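Local coordinates for protein cellulose hydrolase (Bacillus licheniformis, PDB 4YZT) that hydrolyses internal beta-1,4-glucosidic bonds of cellulose, acting as a three-module endoglucanase of glycoside hydrolase family 5, at residues A342-K347 and Q424-I429; D354-I359 and G388-I393. All coordinates share one frame; numbering follows the deposited sequence.

Contact 1: A342-K347 and Q424-I429; sequences ADLFIK and QVMDII
The F345 ring takes the CD1 methyl of I429 over one face. That methyl lies 3.7 Å above the ring plane, offset toward the rim, in a CH-pi contact. It is anti to its own CA (chi2 172°), which extends it away from the backbone to the ring. I429 CG2 follows at F345 CD1 (4.0 Å). The two side chains run side by side, and F345 also touches P523. An alanine in place of F345 would probably leave the I429 methyl without its aromatic partner and open a gap beside P523. The carboxylates of D343 and D427 stand on the same face as F345, their planes 44° apart. D343 OD1 comes within 3.7 Å of D427 OD2. K280 forms a salt bridge to each of these two oxygens, which probably offsets the repulsion, while Q413 holds D427 OD1. On the opposite face the side chains that meet are apolar. L344 CD2 meets I428 CD1 at 3.8 Å. I346 CD1 packs on I428 CG2 at 4.1 Å. Four backbone bonds join the strands. L344 N donates to D427 O and I346 N to I429 O; A342 O and L344 O accept from D427 N and I429 N. This is parallel beta pairing. It joins, side by side in the middle of a mixed sheet, those of its strands that come first and last in sequence. The sheet belongs to the X2 carbohydrate-binding module, as in immunoglobulin-like E-set folds.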
loop_
_atom_site.group_PDB
_atom_site.type_symbol
_atom_site.label_atom_id
_atom_site.label_comp_id
_atom_site.label_asym_id
_atom_site.label_seq_id
_atom_site.Cartn_x
_atom_site.Cartn_y
_atom_site.Cartn_z
ATOM N N ALA A 342 4.895 2.864 -19.329
ATOM C CA ALA A 342 5.101 4.047 -18.505
ATOM C C ALA A 342 6.585 4.368 -18.395
ATOM O O ALA A 342 6.969 5.510 -18.160
ATOM C CB ALA A 342 4.494 3.849 -17.123
ATOM N N ASP A 343 7.414 3.337 -18.531
ATOM C CA ASP A 343 8.863 3.501 -18.581
ATOM C C ASP A 343 9.382 3.021 -19.924
ATOM O O ASP A 343 9.247 1.844 -20.265
ATOM C CB ASP A 343 9.541 2.722 -17.455
ATOM C CG ASP A 343 9.606 3.498 -16.153
ATOM O OD1 ASP A 343 9.753 4.741 -16.182
ATOM O OD2 ASP A 343 9.525 2.855 -15.086
ATOM N N LEU A 344 9.980 3.925 -20.691
ATOM C CA LEU A 344 10.533 3.543 -21.979
ATOM C C LEU A 344 12.055 3.394 -21.880
ATOM O O LEU A 344 12.761 4.377 -21.658
ATOM C CB LEU A 344 10.150 4.569 -23.044
ATOM C CG LEU A 344 10.708 4.297 -24.437
ATOM C CD1 LEU A 344 10.192 2.943 -24.908
ATOM C CD2 LEU A 344 10.305 5.405 -25.397
ATOM N N PHE A 345 12.542 2.161 -22.036
ATOM C CA PHE A 345 13.971 1.856 -21.973
ATOM C C PHE A 345 14.604 1.821 -23.366
ATOM O O PHE A 345 14.173 1.065 -24.236
ATOM C CB PHE A 345 14.210 0.508 -21.277
ATOM C CG PHE A 345 13.907 0.511 -19.804
ATOM C CD1 PHE A 345 14.895 0.824 -18.878
ATOM C CD2 PHE A 345 12.641 0.192 -19.341
ATOM C CE1 PHE A 345 14.614 0.813 -17.507
ATOM C CE2 PHE A 345 12.360 0.185 -17.980
ATOM C CZ PHE A 345 13.344 0.489 -17.068
ATOM N N ILE A 346 15.622 2.646 -23.578
ATOM C CA ILE A 346 16.347 2.657 -24.842
ATOM C C ILE A 346 17.810 2.303 -24.561
ATOM O O ILE A 346 18.454 2.930 -23.720
ATOM C CB ILE A 346 16.232 4.042 -25.549
ATOM C CG1 ILE A 346 14.792 4.269 -26.018
ATOM C CG2 ILE A 346 17.188 4.140 -26.734
ATOM C CD1 ILE A 346 14.493 5.688 -26.381
ATOM N N LYS A 347 18.333 1.294 -25.249
ATOM C CA LYS A 347 19.696 0.865 -24.980
ATOM C C LYS A 347 20.691 1.751 -25.706
ATOM O O LYS A 347 20.483 2.117 -26.867
ATOM C CB LYS A 347 19.902 -0.591 -25.389
ATOM C CG LYS A 347 21.267 -1.152 -25.021
ATOM C CD LYS A 347 21.267 -2.659 -25.115
ATOM C CE LYS A 347 22.615 -3.246 -24.730
ATOM N NZ LYS A 347 22.607 -4.725 -24.843
ATOM N N GLN A 424 -0.620 11.293 -17.201
ATOM C CA GLN A 424 0.306 10.169 -17.196
ATOM C C GLN A 424 1.696 10.691 -17.554
ATOM O O GLN A 424 1.837 11.542 -18.437
ATOM C CB GLN A 424 -0.154 9.103 -18.184
ATOM C CG GLN A 424 -1.419 8.371 -17.764
ATOM C CD GLN A 424 -1.126 7.252 -16.791
ATOM O OE1 GLN A 424 -0.645 6.184 -17.175
ATOM N NE2 GLN A 424 -1.379 7.500 -15.521
ATOM N N VAL A 425 2.712 10.193 -16.860
ATOM C CA VAL A 425 4.098 10.597 -17.112
ATOM C C VAL A 425 4.974 9.417 -17.552
ATOM O O VAL A 425 5.128 8.447 -16.814
ATOM C CB VAL A 425 4.730 11.218 -15.862
ATOM C CG1 VAL A 425 6.193 11.575 -16.128
ATOM C CG2 VAL A 425 3.924 12.425 -15.390
ATOM N N MET A 426 5.551 9.502 -18.746
ATOM C CA MET A 426 6.420 8.443 -19.255
ATOM C C MET A 426 7.897 8.824 -19.144
ATOM O O MET A 426 8.323 9.831 -19.709
ATOM C CB MET A 426 6.069 8.130 -20.714
ATOM C CG MET A 426 6.798 6.932 -21.306
ATOM S SD MET A 426 6.368 6.657 -23.038
ATOM C CE MET A 426 7.304 7.949 -23.822
ATOM N N ASP A 427 8.679 8.023 -18.421
ATOM C CA ASP A 427 10.116 8.260 -18.338
ATOM C C ASP A 427 10.797 7.696 -19.576
ATOM O O ASP A 427 10.507 6.571 -19.990
ATOM C CB ASP A 427 10.717 7.620 -17.086
ATOM C CG ASP A 427 10.419 8.394 -15.815
ATOM O OD1 ASP A 427 9.672 9.392 -15.850
ATOM O OD2 ASP A 427 10.940 7.985 -14.758
ATOM N N ILE A 428 11.673 8.494 -20.182
ATOM C CA ILE A 428 12.509 8.014 -21.268
ATOM C C ILE A 428 13.883 7.710 -20.668
ATOM O O ILE A 428 14.585 8.613 -20.243
ATOM C CB ILE A 428 12.628 9.040 -22.401
ATOM C CG1 ILE A 428 11.239 9.469 -22.881
ATOM C CG2 ILE A 428 13.494 8.477 -23.532
ATOM C CD1 ILE A 428 10.887 9.023 -24.277
ATOM N N ILE A 429 14.246 6.434 -20.627
ATOM C CA ILE A 429 15.408 5.988 -19.877
ATOM C C ILE A 429 16.490 5.410 -20.779
ATOM O O ILE A 429 16.254 4.430 -21.488
ATOM C CB ILE A 429 15.016 4.911 -18.843
ATOM C CG1 ILE A 429 13.859 5.396 -17.965
ATOM C CG2 ILE A 429 16.227 4.504 -18.010
ATOM C CD1 ILE A 429 13.285 4.306 -17.050
#

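Contact 2: D354-I359 and G388-I393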
loop_
_atom_site.group_PDB
_atom_site.type_symbol
_atom_site.label_atom_id
_atom_site.label_comp_id
_atom_site.label_asym_id
_atom_site.label_seq_id
_atom_site.Cartn_x
_atom_site.Cartn_y
_atom_site.Cartn_z
ATOM N N ASP A 354 10.390 4.632 -34.577
ATOM C CA ASP A 354 9.191 5.193 -33.968
ATOM C C ASP A 354 8.749 4.310 -32.806
ATOM O O ASP A 354 8.917 3.089 -32.839
ATOM C CB ASP A 354 8.071 5.337 -34.997
ATOM C CG ASP A 354 8.418 6.315 -36.105
ATOM O OD1 ASP A 354 9.382 7.090 -35.940
ATOM O OD2 ASP A 354 7.728 6.305 -37.145
ATOM N N GLN A 355 8.202 4.945 -31.773
ATOM C CA GLN A 355 7.800 4.257 -30.557
ATOM C C GLN A 355 6.298 4.339 -30.346
ATOM O O GLN A 355 5.735 5.425 -30.354
ATOM C CB GLN A 355 8.507 4.860 -29.346
ATOM C CG GLN A 355 8.056 4.268 -28.034
ATOM C CD GLN A 355 8.436 2.809 -27.916
ATOM O OE1 GLN A 355 9.515 2.399 -28.366
ATOM N NE2 GLN A 355 7.551 2.009 -27.320
ATOM N N THR A 356 5.659 3.197 -30.140
ATOM C CA THR A 356 4.225 3.179 -29.898
ATOM C C THR A 356 3.934 3.218 -28.405
ATOM O O THR A 356 4.573 2.518 -27.608
ATOM C CB THR A 356 3.560 1.940 -30.550
ATOM O OG1 THR A 356 3.679 2.038 -31.978
ATOM C CG2 THR A 356 2.080 1.853 -30.194
ATOM N N VAL A 357 2.989 4.079 -28.031
ATOM C CA VAL A 357 2.460 4.128 -26.678
ATOM C C VAL A 357 0.962 3.879 -26.758
ATOM O O VAL A 357 0.240 4.627 -27.416
ATOM C CB VAL A 357 2.723 5.487 -25.993
ATOM C CG1 VAL A 357 2.291 5.453 -24.532
ATOM C CG2 VAL A 357 4.188 5.864 -26.091
ATOM N N ASP A 358 0.498 2.815 -26.108
ATOM C CA ASP A 358 -0.923 2.506 -26.070
ATOM C C ASP A 358 -1.584 3.157 -24.861
ATOM O O ASP A 358 -1.010 3.202 -23.776
ATOM C CB ASP A 358 -1.148 0.992 -26.040
ATOM C CG ASP A 358 -0.682 0.306 -27.316
ATOM O OD1 ASP A 358 -1.006 0.799 -28.421
ATOM O OD2 ASP A 358 0.007 -0.731 -27.210
ATOM N N ILE A 359 -2.801 3.657 -25.047
ATOM C CA ILE A 359 -3.520 4.316 -23.958
ATOM C C ILE A 359 -4.864 3.643 -23.671
ATOM O O ILE A 359 -5.723 3.563 -24.551
ATOM C CB ILE A 359 -3.767 5.809 -24.275
ATOM C CG1 ILE A 359 -2.487 6.483 -24.778
ATOM C CG2 ILE A 359 -4.322 6.536 -23.055
ATOM C CD1 ILE A 359 -2.689 7.941 -25.127
ATOM N N GLY A 388 -7.775 7.600 -31.019
ATOM C CA GLY A 388 -7.117 8.422 -30.026
ATOM C C GLY A 388 -6.571 7.616 -28.861
ATOM O O GLY A 388 -6.435 8.131 -27.751
ATOM N N LYS A 389 -6.265 6.347 -29.097
ATOM C CA LYS A 389 -5.750 5.510 -28.019
ATOM C C LYS A 389 -4.397 4.897 -28.360
ATOM O O LYS A 389 -3.902 4.030 -27.635
ATOM C CB LYS A 389 -6.752 4.406 -27.672
ATOM C CG LYS A 389 -7.152 3.512 -28.829
ATOM C CD LYS A 389 -8.286 2.570 -28.421
ATOM C CE LYS A 389 -8.674 1.644 -29.571
ATOM N NZ LYS A 389 -9.814 0.752 -29.224
ATOM N N THR A 390 -3.812 5.344 -29.468
ATOM C CA THR A 390 -2.505 4.855 -29.891
ATOM C C THR A 390 -1.661 6.018 -30.374
ATOM O O THR A 390 -2.020 6.697 -31.334
ATOM C CB THR A 390 -2.614 3.815 -31.014
ATOM O OG1 THR A 390 -3.812 3.048 -30.845
ATOM C CG2 THR A 390 -1.401 2.893 -31.008
ATOM N N VAL A 391 -0.540 6.239 -29.700
ATOM C CA VAL A 391 0.342 7.346 -30.020
ATOM C C VAL A 391 1.663 6.829 -30.592
ATOM O O VAL A 391 2.268 5.911 -30.046
ATOM C CB VAL A 391 0.605 8.211 -28.774
ATOM C CG1 VAL A 391 1.778 9.152 -28.996
ATOM C CG2 VAL A 391 -0.662 8.980 -28.386
ATOM N N SER A 392 2.090 7.407 -31.709
ATOM C CA SER A 392 3.389 7.076 -32.273
ATOM C C SER A 392 4.364 8.230 -32.077
ATOM O O SER A 392 4.244 9.263 -32.733
ATOM C CB SER A 392 3.267 6.745 -33.756
ATOM O OG SER A 392 4.550 6.596 -34.343
ATOM N N ILE A 393 5.317 8.064 -31.164
ATOM C CA ILE A 393 6.364 9.062 -30.990
ATOM C C ILE A 393 7.410 8.833 -32.075
ATOM O O ILE A 393 8.002 7.757 -32.137
ATOM C CB ILE A 393 7.032 8.974 -29.600
ATOM C CG1 ILE A 393 5.984 8.828 -28.488
ATOM C CG2 ILE A 393 7.938 10.178 -29.364
ATOM C CD1 ILE A 393 5.234 10.098 -28.178
HETATM O O HOH W 1 4.928 3.783 -34.002
HETATM O O HOH W 2 -3.798 1.228 -28.494
#
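Strands 355-359 and 390-393 pair antiparallel: Q355 with I393 and V357 with V391 are hydrogen-bonded pairs, and T356 with S392 and D358 with T390 are non-hydrogen-bonded pairs. Q355 and I393 exchange two backbone bonds, as do V357 and V391. I359 N adds a fifth, to K389 O at 2.8 Å.

T356, D358, T390 and S392 share one face. T390 CG2 is the meeting point there. It touches T356 CG2 at 3.7 Å and lies 3.4 Å from D358 OD1. The side chains of D358 and T390 lie side by side and point the same way. One water donates to D358 OD1 and to K389 O and accepts from T390 OG1, so it bridges the strands at that end. A second water sits 2.9 Å from both T356 OG1 and S392 OG. S392 OG is also bonded to K394 NZ.

Q355, V357, V391 and I393 lie on the other face. V357 CG2 meets I393 CG1 at 4.2 Å. CG1 of I359 is anti to its carbonyl carbon (chi1 -48°), and CD1 beyond it reaches V391 CG2 at 4.0 Å. I393 and Q355 both rest on L398 of helix 395-401. Q355 NE2 turns back to T356 O of its own strand.

The chemistry is two-sided. The threonine, serine and aspartate face is tied through waters, consistent with a side turned to solvent. V357, I359, V391 and I393 are buried against the rest of the module.

Overall arrangement
Both contacts belong to one mixed sheet. Strand 338-347 of contact 1 lies next to strand 355-360 of contact 2, and the two follow each other in the chain. Contact 2 is nested inside the loop that contact 1 closes. Their centres are 13 Å apart. They meet directly where L344 CD1 packs on Q355 CD at 3.5 Å and M426 SD on V357 CG2 at 3.8 Å, so L344 and M426 of contact 1 lie against Q355 and V357 of contact 2, on one side of the sheet. The glycan pocket is lined by residues such as E162 and E271 of the catalytic barrel, and neither contact contributes to it. Contact 1 does reach the barrel module, through K280 and W284 of helix 280-296.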